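PDB 5HAM: RickCE, which probably acts as a bacterial effector deubiquitinase of the CE clan, a cysteine protease that cleaves ubiquitin from modified proteins. Local coordinates for residues E89-L94 and E100-D105; K133-I138 and K221-Q226; K203-Q208 and G212-D217. All blocks are in the same frame, centred on the assembly; numbering follows the deposited sequence.

How the contacts relate
Contact 1 comes first along the chain and stands apart, its centre about 44 Å from that of contact 2 and about 37 Å from that of contact 3, on the opposite side of the molecule's centre from both. It joins helices 75-93 and 96-130; the latter leads to strand 135-141 of the central sheet, which contact 2 uses. Contacts 2 and 3 lie about 17 Å apart between centres and share helix 211-223. Contact 3 meets the earlier part of that helix, whereas contact 2 meets its end, and both segments of contact 3 fall between those of contact 2 in sequence. One helix thus couples the central sheet to the loop 203-208 within the protease fold.

Contact 1. Residues E89-L94 and E100-D105; sequences EEILKL and EKLKND
Ile91 and Leu94 meet Leu102 at the corner where helix 75-93 turns through a very short connection into the long helix 96-130. The contact is purely apolar and small, burying 91 Å² in all. A single methyl, CD2 of Leu102, serves both partners. The Leu94 side chain crosses that of Leu102 at about a right angle, with CD1 doing the touching; Ile91 crosses it at a slant and touches through its CG1 methylene. Ile91 places that branch beside its own backbone N (chi1 -79°). Branched aliphatic residues suit this place because their methyls can fill the angle between two helices without needing polar partners.

The helix ends with a tight bond, Leu94 N to Ile91 O at 3.1 Å, and the psi of Leu94, 165°, then takes the chain out of the helical path. Charged residues lie around the apolar patch, and Lys93 NZ forms a long salt bridge with Glu89 OE2, one turn back on the same helix.

Other helices flank the corner. Leu92 packs on Ile58 and Val62 of helix 52-69, and Leu102 also touches Tyr48 of helix 42-49. Within the contact itself, Leu94 CD1 comes to 3.5 Å from Leu102 CD2, against 4.1 Å for Ile91 CG1.

Contact 2. Residues K133-I138 and K221-Q226; sequences KEAAVI and KIAKGQ
Glu134 and Ala135 meet Ala223 where strand 135-141 begins beneath the last turn of helix 211-223. Glu134, just before the strand, reaches along the surface, and its OE2 comes loosely to 4.2 Å from Ala223 O without bonding to it; a long acidic side chain is at home on this exposed border. Ala135 is the first strand residue and points at the helix. Ala135 CB rests 4.1 Å from Ala223 CB. Two such small residues allow the CA atoms of Ala135 and Ala223 to approach to 5.5 Å. Ala136, the next along, turns to the other face of the sheet and packs on Ala124 of helix 96-130. Val137 returns to the first face. With CG1 anti to the backbone N (chi1 180°), its CG2 is the methyl that touches Ala223 CB, at 3.7 Å.

Beyond Ala223 the helix stops in a Schellman motif. Gly225, whose positive phi of 74° is easy for glycine, is the first residue to leave the helix; Gln226 N bonds back to Lys221 O and Gly225 N to Ile222 O. The Gln226 amide then reaches Lys224 O through NE2, in a nearly straight bond of 2.9 Å.

A mixed sheet with helix 211-223 on one face and helix 96-130 on the other is the alpha/beta layering consistent with a CE-clan cysteine protease core.

Contact 3. Residues K203-Q208 and G212-D217; sequences KQQTDQ and GVFTVD
This is a buried contact of two glutamines with an aromatic ring, chiefly a CH-pi interaction, joining the loop between strand 196-199 and helix 211-223 to that helix. Phe214, near the start of the helix, presents one ring face to Gln204. The CB of Gln204 stands 4.0 Å from the ring centroid and 14° off the ring normal, which puts the methylene over the ring face, offset toward the rim. Phe214 CG lies anti to its carbonyl carbon (chi1 -78°), which brings the ring out to the loop.

The rest of Gln204 runs extended over the CD1 side of the ring toward Phe214 CB, with the amide and ring planes 40° apart. Gln204 OE1 comes to 3.4 Å from Phe214 CD1. The amide's polar needs are met by other residues: OE1 accepts a hydrogen bond from Asn218 ND2, and NE2 donates to Leu229 O. Gripped at both ends, the amide is fixed in rotation. Glutamine suits this place, since its aliphatic part covers the ring while its end bonds in a buried setting.

Gln205 comes from another direction, with its OE1 at the ring edge, near the ring plane and 3.8 Å from Phe214 CE2. Its side chain crosses the ring at about a right angle.

Helix 211-223 begins at Cys211-Gly212, consistent with the position of the nucleophilic cysteine in CE-clan proteases. The backbones of Gln204 and Gln205 are hydrogen-bonded to Ser168, while Phe214 also touches Leu242 of helix 238-251 and Ser234 of helix 231-234, and Thr215 packs on Trp147 and Val149 of strand 147-155.

Contact 1. Residues E89-L94 and E100-D105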
loop_
_atom_site.group_PDB
_atom_site.type_symbol
_atom_site.label_atom_id
_atom_site.label_comp_id
_atom_site.label_asym_id
_atom_site.label_seq_id
_atom_site.Cartn_x
_atom_site.Cartn_y
_atom_site.Cartn_z
ATOM N N GLU A 89 -19.602 6.228 17.994
ATOM C CA GLU A 89 -20.635 6.849 18.794
ATOM C C GLU A 89 -20.959 8.241 18.241
ATOM O O GLU A 89 -22.119 8.620 18.178
ATOM C CB GLU A 89 -20.236 6.924 20.266
ATOM C CG GLU A 89 -21.374 7.395 21.159
ATOM C CD GLU A 89 -20.978 7.542 22.621
ATOM O OE1 GLU A 89 -19.760 7.615 22.915
ATOM O OE2 GLU A 89 -21.897 7.596 23.473
ATOM N N GLU A 90 -19.938 8.985 17.822
ATOM C CA GLU A 90 -20.147 10.335 17.311
ATOM C C GLU A 90 -20.955 10.296 16.031
ATOM O O GLU A 90 -21.848 11.118 15.819
ATOM C CB GLU A 90 -18.823 11.056 17.039
ATOM C CG GLU A 90 -17.953 11.318 18.251
ATOM C CD GLU A 90 -18.536 12.316 19.232
ATOM O OE1 GLU A 90 -19.641 12.861 18.996
ATOM O OE2 GLU A 90 -17.873 12.559 20.262
ATOM N N ILE A 91 -20.627 9.341 15.177
ATOM C CA ILE A 91 -21.313 9.191 13.909
ATOM C C ILE A 91 -22.786 8.884 14.124
ATOM O O ILE A 91 -23.646 9.472 13.478
ATOM C CB ILE A 91 -20.638 8.113 13.037
ATOM C CG1 ILE A 91 -19.384 8.704 12.379
ATOM C CG2 ILE A 91 -21.566 7.622 11.946
ATOM C CD1 ILE A 91 -18.448 7.659 11.790
ATOM N N LEU A 92 -23.077 7.994 15.061
ATOM C CA LEU A 92 -24.457 7.603 15.302
ATOM C C LEU A 92 -25.273 8.735 15.897
ATOM O O LEU A 92 -26.497 8.735 15.794
ATOM C CB LEU A 92 -24.524 6.367 16.194
ATOM C CG LEU A 92 -24.016 5.139 15.445
ATOM C CD1 LEU A 92 -23.429 4.143 16.416
ATOM C CD2 LEU A 92 -25.153 4.530 14.634
ATOM N N LYS A 93 -24.593 9.696 16.509
ATOM C CA LYS A 93 -25.260 10.877 17.064
ATOM C C LYS A 93 -25.612 11.960 16.026
ATOM O O LYS A 93 -26.391 12.853 16.318
ATOM C CB LYS A 93 -24.410 11.511 18.165
ATOM C CG LYS A 93 -24.450 10.829 19.516
ATOM C CD LYS A 93 -23.465 11.552 20.454
ATOM C CE LYS A 93 -23.404 10.952 21.860
ATOM N NZ LYS A 93 -22.171 11.401 22.590
ATOM N N LEU A 94 -25.034 11.892 14.836
ATOM C CA LEU A 94 -25.331 12.861 13.790
ATOM C C LEU A 94 -26.746 12.740 13.230
ATOM O O LEU A 94 -27.418 11.741 13.431
ATOM C CB LEU A 94 -24.329 12.708 12.637
ATOM C CG LEU A 94 -22.863 12.933 13.016
ATOM C CD1 LEU A 94 -21.954 12.502 11.884
ATOM C CD2 LEU A 94 -22.667 14.402 13.386
ATOM N N GLU A 100 -25.799 10.150 6.028
ATOM C CA GLU A 100 -25.891 9.851 4.604
ATOM C C GLU A 100 -24.746 10.455 3.765
ATOM O O GLU A 100 -24.162 9.758 2.925
ATOM C CB GLU A 100 -27.250 10.289 4.059
ATOM C CG GLU A 100 -27.588 9.706 2.702
ATOM C CD GLU A 100 -27.635 8.193 2.718
ATOM O OE1 GLU A 100 -28.093 7.622 3.735
ATOM O OE2 GLU A 100 -27.204 7.575 1.720
ATOM N N LYS A 101 -24.418 11.730 3.996
ATOM C CA LYS A 101 -23.308 12.378 3.275
ATOM C C LYS A 101 -21.985 11.701 3.606
ATOM O O LYS A 101 -21.125 11.511 2.751
ATOM C CB LYS A 101 -23.193 13.856 3.658
ATOM C CG LYS A 101 -24.476 14.653 3.491
ATOM C CD LYS A 101 -24.289 16.113 3.913
ATOM C CE LYS A 101 -25.558 16.936 3.695
ATOM N NZ LYS A 101 -25.422 18.346 4.177
ATOM N N LEU A 102 -21.828 11.343 4.872
ATOM C CA LEU A 102 -20.613 10.701 5.325
ATOM C C LEU A 102 -20.425 9.384 4.573
ATOM O O LEU A 102 -19.343 9.090 4.079
ATOM C CB LEU A 102 -20.708 10.474 6.831
ATOM C CG LEU A 102 -19.605 11.026 7.733
ATOM C CD1 LEU A 102 -19.054 12.361 7.228
ATOM C CD2 LEU A 102 -20.143 11.165 9.141
ATOM N N LYS A 103 -21.505 8.613 4.471
ATOM C CA LYS A 103 -21.512 7.351 3.739
ATOM C C LYS A 103 -21.143 7.551 2.277
ATOM O O LYS A 103 -20.362 6.778 1.703
ATOM C CB LYS A 103 -22.895 6.706 3.842
ATOM C CG LYS A 103 -23.145 5.531 2.916
ATOM C CD LYS A 103 -24.598 5.531 2.492
ATOM C CE LYS A 103 -24.823 4.567 1.360
ATOM N NZ LYS A 103 -24.119 3.294 1.654
ATOM N N ASN A 104 -21.706 8.592 1.672
ATOM C CA ASN A 104 -21.425 8.882 0.270
ATOM C C ASN A 104 -19.979 9.291 0.061
ATOM O O ASN A 104 -19.365 8.879 -0.919
ATOM C CB ASN A 104 -22.382 9.932 -0.295
ATOM C CG ASN A 104 -23.791 9.393 -0.453
ATOM O OD1 ASN A 104 -23.980 8.233 -0.834
ATOM N ND2 ASN A 104 -24.786 10.221 -0.146
ATOM N N ASP A 105 -19.439 10.082 0.990
ATOM C CA ASP A 105 -18.015 10.445 0.967
ATOM C C ASP A 105 -17.159 9.187 0.984
ATOM O O ASP A 105 -16.227 9.043 0.194
ATOM C CB ASP A 105 -17.631 11.308 2.176
ATOM C CG ASP A 105 -18.203 12.697 2.100
ATOM O OD1 ASP A 105 -18.779 13.018 1.041
ATOM O OD2 ASP A 105 -18.070 13.468 3.084
#

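Contact 2. Residues K133-I138 and K221-Q226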
loop_
_atom_site.group_PDB
_atom_site.type_symbol
_atom_site.label_atom_id
_atom_site.label_comp_id
_atom_site.label_asym_id
_atom_site.label_seq_id
_atom_site.Cartn_x
_atom_site.Cartn_y
_atom_site.Cartn_z
ATOM N N LYS A 133 10.043 3.142 -22.389
ATOM C CA LYS A 133 10.640 2.826 -21.086
ATOM C C LYS A 133 10.929 1.332 -20.996
ATOM O O LYS A 133 10.187 0.515 -21.558
ATOM C CB LYS A 133 9.711 3.256 -19.945
ATOM C CG LYS A 133 9.249 4.699 -20.060
ATOM C CD LYS A 133 10.394 5.665 -19.877
ATOM C CE LYS A 133 9.898 7.087 -19.926
ATOM N NZ LYS A 133 11.012 8.071 -19.922
ATOM N N GLU A 134 11.999 0.954 -20.308
ATOM C CA GLU A 134 12.237 -0.476 -20.150
ATOM C C GLU A 134 11.628 -1.068 -18.869
ATOM O O GLU A 134 11.506 -2.283 -18.743
ATOM C CB GLU A 134 13.711 -0.858 -20.340
ATOM C CG GLU A 134 14.665 -0.386 -19.287
ATOM C CD GLU A 134 16.047 -1.011 -19.451
ATOM O OE1 GLU A 134 16.747 -0.669 -20.432
ATOM O OE2 GLU A 134 16.429 -1.857 -18.609
ATOM N N ALA A 135 11.222 -0.205 -17.943
ATOM C CA ALA A 135 10.538 -0.648 -16.729
ATOM C C ALA A 135 9.708 0.463 -16.113
ATOM O O ALA A 135 10.054 1.641 -16.182
ATOM C CB ALA A 135 11.526 -1.212 -15.690
ATOM N N ALA A 136 8.596 0.068 -15.518
ATOM C CA ALA A 136 7.769 0.970 -14.736
ATOM C C ALA A 136 7.726 0.390 -13.338
ATOM O O ALA A 136 7.429 -0.792 -13.151
ATOM C CB ALA A 136 6.381 1.067 -15.314
ATOM N N VAL A 137 8.072 1.219 -12.363
ATOM C CA VAL A 137 8.126 0.779 -10.982
ATOM C C VAL A 137 6.933 1.357 -10.223
ATOM O O VAL A 137 6.715 2.569 -10.212
ATOM C CB VAL A 137 9.457 1.221 -10.337
ATOM C CG1 VAL A 137 9.549 0.773 -8.869
ATOM C CG2 VAL A 137 10.635 0.705 -11.161
ATOM N N ILE A 138 6.151 0.481 -9.609
ATOM C CA ILE A 138 4.963 0.885 -8.867
ATOM C C ILE A 138 5.046 0.447 -7.406
ATOM O O ILE A 138 4.995 -0.748 -7.104
ATOM C CB ILE A 138 3.682 0.263 -9.465
ATOM C CG1 ILE A 138 3.674 0.397 -10.999
ATOM C CG2 ILE A 138 2.444 0.887 -8.819
ATOM C CD1 ILE A 138 2.492 -0.324 -11.676
ATOM N N LYS A 221 16.363 -2.756 -8.079
ATOM C CA LYS A 221 17.043 -3.939 -8.593
ATOM C C LYS A 221 16.250 -4.671 -9.668
ATOM O O LYS A 221 16.782 -4.987 -10.727
ATOM C CB LYS A 221 17.467 -4.876 -7.460
ATOM C CG LYS A 221 18.887 -4.572 -7.012
ATOM C CD LYS A 221 19.077 -4.798 -5.548
ATOM C CE LYS A 221 20.505 -4.484 -5.157
ATOM N NZ LYS A 221 20.716 -4.827 -3.734
ATOM N N ILE A 222 14.972 -4.914 -9.398
ATOM C CA ILE A 222 14.100 -5.551 -10.357
ATOM C C ILE A 222 14.007 -4.726 -11.632
ATOM O O ILE A 222 14.094 -5.273 -12.728
ATOM C CB ILE A 222 12.703 -5.744 -9.778
ATOM C CG1 ILE A 222 12.762 -6.672 -8.564
ATOM C CG2 ILE A 222 11.781 -6.318 -10.830
ATOM C CD1 ILE A 222 11.445 -6.732 -7.773
ATOM N N ALA A 223 13.852 -3.410 -11.497
ATOM C CA ALA A 223 13.823 -2.532 -12.675
ATOM C C ALA A 223 15.051 -2.762 -13.573
ATOM O O ALA A 223 14.933 -2.817 -14.796
ATOM C CB ALA A 223 13.749 -1.076 -12.250
ATOM N N LYS A 224 16.217 -2.932 -12.947
ATOM C CA LYS A 224 17.478 -3.090 -13.671
ATOM C C LYS A 224 17.793 -4.553 -14.045
ATOM O O LYS A 224 18.862 -4.850 -14.580
ATOM C CB LYS A 224 18.636 -2.451 -12.877
ATOM C CG LYS A 224 18.396 -0.966 -12.583
ATOM C CD LYS A 224 19.503 -0.309 -11.790
ATOM C CE LYS A 224 19.163 1.159 -11.563
ATOM N NZ LYS A 224 20.162 1.923 -10.748
ATOM N N GLY A 225 16.863 -5.464 -13.775
ATOM C CA GLY A 225 17.055 -6.858 -14.135
ATOM C C GLY A 225 18.038 -7.593 -13.244
ATOM O O GLY A 225 18.573 -8.625 -13.642
ATOM N N GLN A 226 18.291 -7.053 -12.049
ATOM C CA GLN A 226 19.258 -7.633 -11.106
ATOM C C GLN A 226 18.544 -8.387 -10.002
ATOM O O GLN A 226 17.435 -8.013 -9.602
ATOM C CB GLN A 226 20.110 -6.546 -10.446
ATOM C CG GLN A 226 20.814 -5.604 -11.400
ATOM C CD GLN A 226 21.679 -6.328 -12.405
ATOM O OE1 GLN A 226 22.707 -6.927 -12.054
ATOM N NE2 GLN A 226 21.267 -6.283 -13.671
#

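Contact 3. Residues K203-Q208 and G212-D217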
loop_
_atom_site.group_PDB
_atom_site.type_symbol
_atom_site.label_atom_id
_atom_site.label_comp_id
_atom_site.label_asym_id
_atom_site.label_seq_id
_atom_site.Cartn_x
_atom_site.Cartn_y
_atom_site.Cartn_z
ATOM N N LYS A 203 11.244 -13.435 1.477
ATOM C CA LYS A 203 11.171 -12.850 2.794
ATOM C C LYS A 203 12.505 -12.180 3.047
ATOM O O LYS A 203 13.560 -12.806 2.902
ATOM C CB LYS A 203 10.901 -13.918 3.861
ATOM C CG LYS A 203 10.925 -13.365 5.271
ATOM C CD LYS A 203 11.055 -14.462 6.324
ATOM C CE LYS A 203 9.830 -14.522 7.242
ATOM N NZ LYS A 203 10.024 -15.437 8.426
ATOM N N GLN A 204 12.465 -10.906 3.411
ATOM C CA GLN A 204 13.701 -10.172 3.642
ATOM C C GLN A 204 13.849 -9.736 5.089
ATOM O O GLN A 204 14.881 -9.971 5.709
ATOM C CB GLN A 204 13.823 -8.996 2.671
ATOM C CG GLN A 204 14.111 -9.478 1.290
ATOM C CD GLN A 204 13.882 -8.430 0.223
ATOM O OE1 GLN A 204 12.938 -7.638 0.301
ATOM N NE2 GLN A 204 14.749 -8.422 -0.790
ATOM N N GLN A 205 12.809 -9.124 5.632
ATOM C CA GLN A 205 12.828 -8.717 7.031
ATOM C C GLN A 205 11.405 -8.644 7.536
ATOM O O GLN A 205 10.522 -8.138 6.842
ATOM C CB GLN A 205 13.528 -7.365 7.188
ATOM C CG GLN A 205 13.638 -6.904 8.636
ATOM C CD GLN A 205 14.708 -5.860 8.829
ATOM O OE1 GLN A 205 15.650 -5.771 8.045
ATOM N NE2 GLN A 205 14.570 -5.054 9.875
ATOM N N THR A 206 11.165 -9.147 8.740
ATOM C CA THR A 206 9.792 -9.199 9.247
ATOM C C THR A 206 9.363 -7.974 10.042
ATOM O O THR A 206 8.262 -7.937 10.555
ATOM C CB THR A 206 9.528 -10.454 10.072
ATOM O OG1 THR A 206 10.407 -10.468 11.201
ATOM C CG2 THR A 206 9.784 -11.681 9.230
ATOM N N ASP A 207 10.225 -6.970 10.137
ATOM C CA ASP A 207 9.806 -5.696 10.700
ATOM C C ASP A 207 9.055 -4.893 9.650
ATOM O O ASP A 207 9.580 -4.631 8.560
ATOM C CB ASP A 207 11.006 -4.893 11.194
ATOM C CG ASP A 207 11.861 -5.672 12.163
ATOM O OD1 ASP A 207 11.695 -6.906 12.241
ATOM O OD2 ASP A 207 12.707 -5.052 12.840
ATOM N N GLN A 208 7.830 -4.496 9.978
ATOM C CA GLN A 208 7.055 -3.669 9.067
ATOM C C GLN A 208 7.737 -2.315 8.852
ATOM O O GLN A 208 7.516 -1.657 7.844
ATOM C CB GLN A 208 5.604 -3.491 9.548
ATOM C CG GLN A 208 4.730 -2.741 8.544
ATOM C CD GLN A 208 3.291 -3.201 8.564
ATOM O OE1 GLN A 208 2.973 -4.261 9.114
ATOM N NE2 GLN A 208 2.404 -2.402 7.969
ATOM N N GLY A 212 9.498 -0.164 3.587
ATOM C CA GLY A 212 9.851 0.891 2.655
ATOM C C GLY A 212 11.311 0.827 2.233
ATOM O O GLY A 212 11.657 1.159 1.087
ATOM N N VAL A 213 12.171 0.394 3.156
ATOM C CA VAL A 213 13.590 0.277 2.857
ATOM C C VAL A 213 13.791 -0.700 1.700
ATOM O O VAL A 213 14.445 -0.373 0.708
ATOM C CB VAL A 213 14.399 -0.202 4.095
ATOM C CG1 VAL A 213 15.882 -0.064 3.843
ATOM C CG2 VAL A 213 14.010 0.597 5.332
ATOM N N PHE A 214 13.198 -1.888 1.824
ATOM C CA PHE A 214 13.336 -2.939 0.815
ATOM C C PHE A 214 12.495 -2.733 -0.445
ATOM O O PHE A 214 12.885 -3.170 -1.535
ATOM C CB PHE A 214 13.060 -4.311 1.427
ATOM C CG PHE A 214 14.207 -4.843 2.216
ATOM C CD1 PHE A 214 15.247 -5.509 1.582
ATOM C CD2 PHE A 214 14.261 -4.654 3.595
ATOM C CE1 PHE A 214 16.318 -5.993 2.291
ATOM C CE2 PHE A 214 15.334 -5.128 4.321
ATOM C CZ PHE A 214 16.373 -5.803 3.664
ATOM N N THR A 215 11.334 -2.100 -0.296
ATOM C CA THR A 215 10.547 -1.698 -1.448
ATOM C C THR A 215 11.424 -0.908 -2.412
ATOM O O THR A 215 11.418 -1.144 -3.614
ATOM C CB THR A 215 9.348 -0.830 -1.022
ATOM O OG1 THR A 215 8.347 -1.666 -0.433
ATOM C CG2 THR A 215 8.745 -0.100 -2.225
ATOM N N VAL A 216 12.203 0.015 -1.869
ATOM C CA VAL A 216 13.039 0.852 -2.701
ATOM C C VAL A 216 14.134 0.016 -3.347
ATOM O O VAL A 216 14.341 0.073 -4.557
ATOM C CB VAL A 216 13.673 2.007 -1.880
ATOM C CG1 VAL A 216 14.805 2.703 -2.675
ATOM C CG2 VAL A 216 12.585 3.004 -1.409
ATOM N N ASP A 217 14.832 -0.763 -2.536
ATOM C CA ASP A 217 15.934 -1.554 -3.052
ATOM C C ASP A 217 15.471 -2.615 -4.062
ATOM O O ASP A 217 16.099 -2.790 -5.114
ATOM C CB ASP A 217 16.711 -2.194 -1.914
ATOM C CG ASP A 217 18.110 -2.609 -2.333
ATOM O OD1 ASP A 217 19.000 -1.728 -2.392
ATOM O OD2 ASP A 217 18.316 -3.815 -2.594
#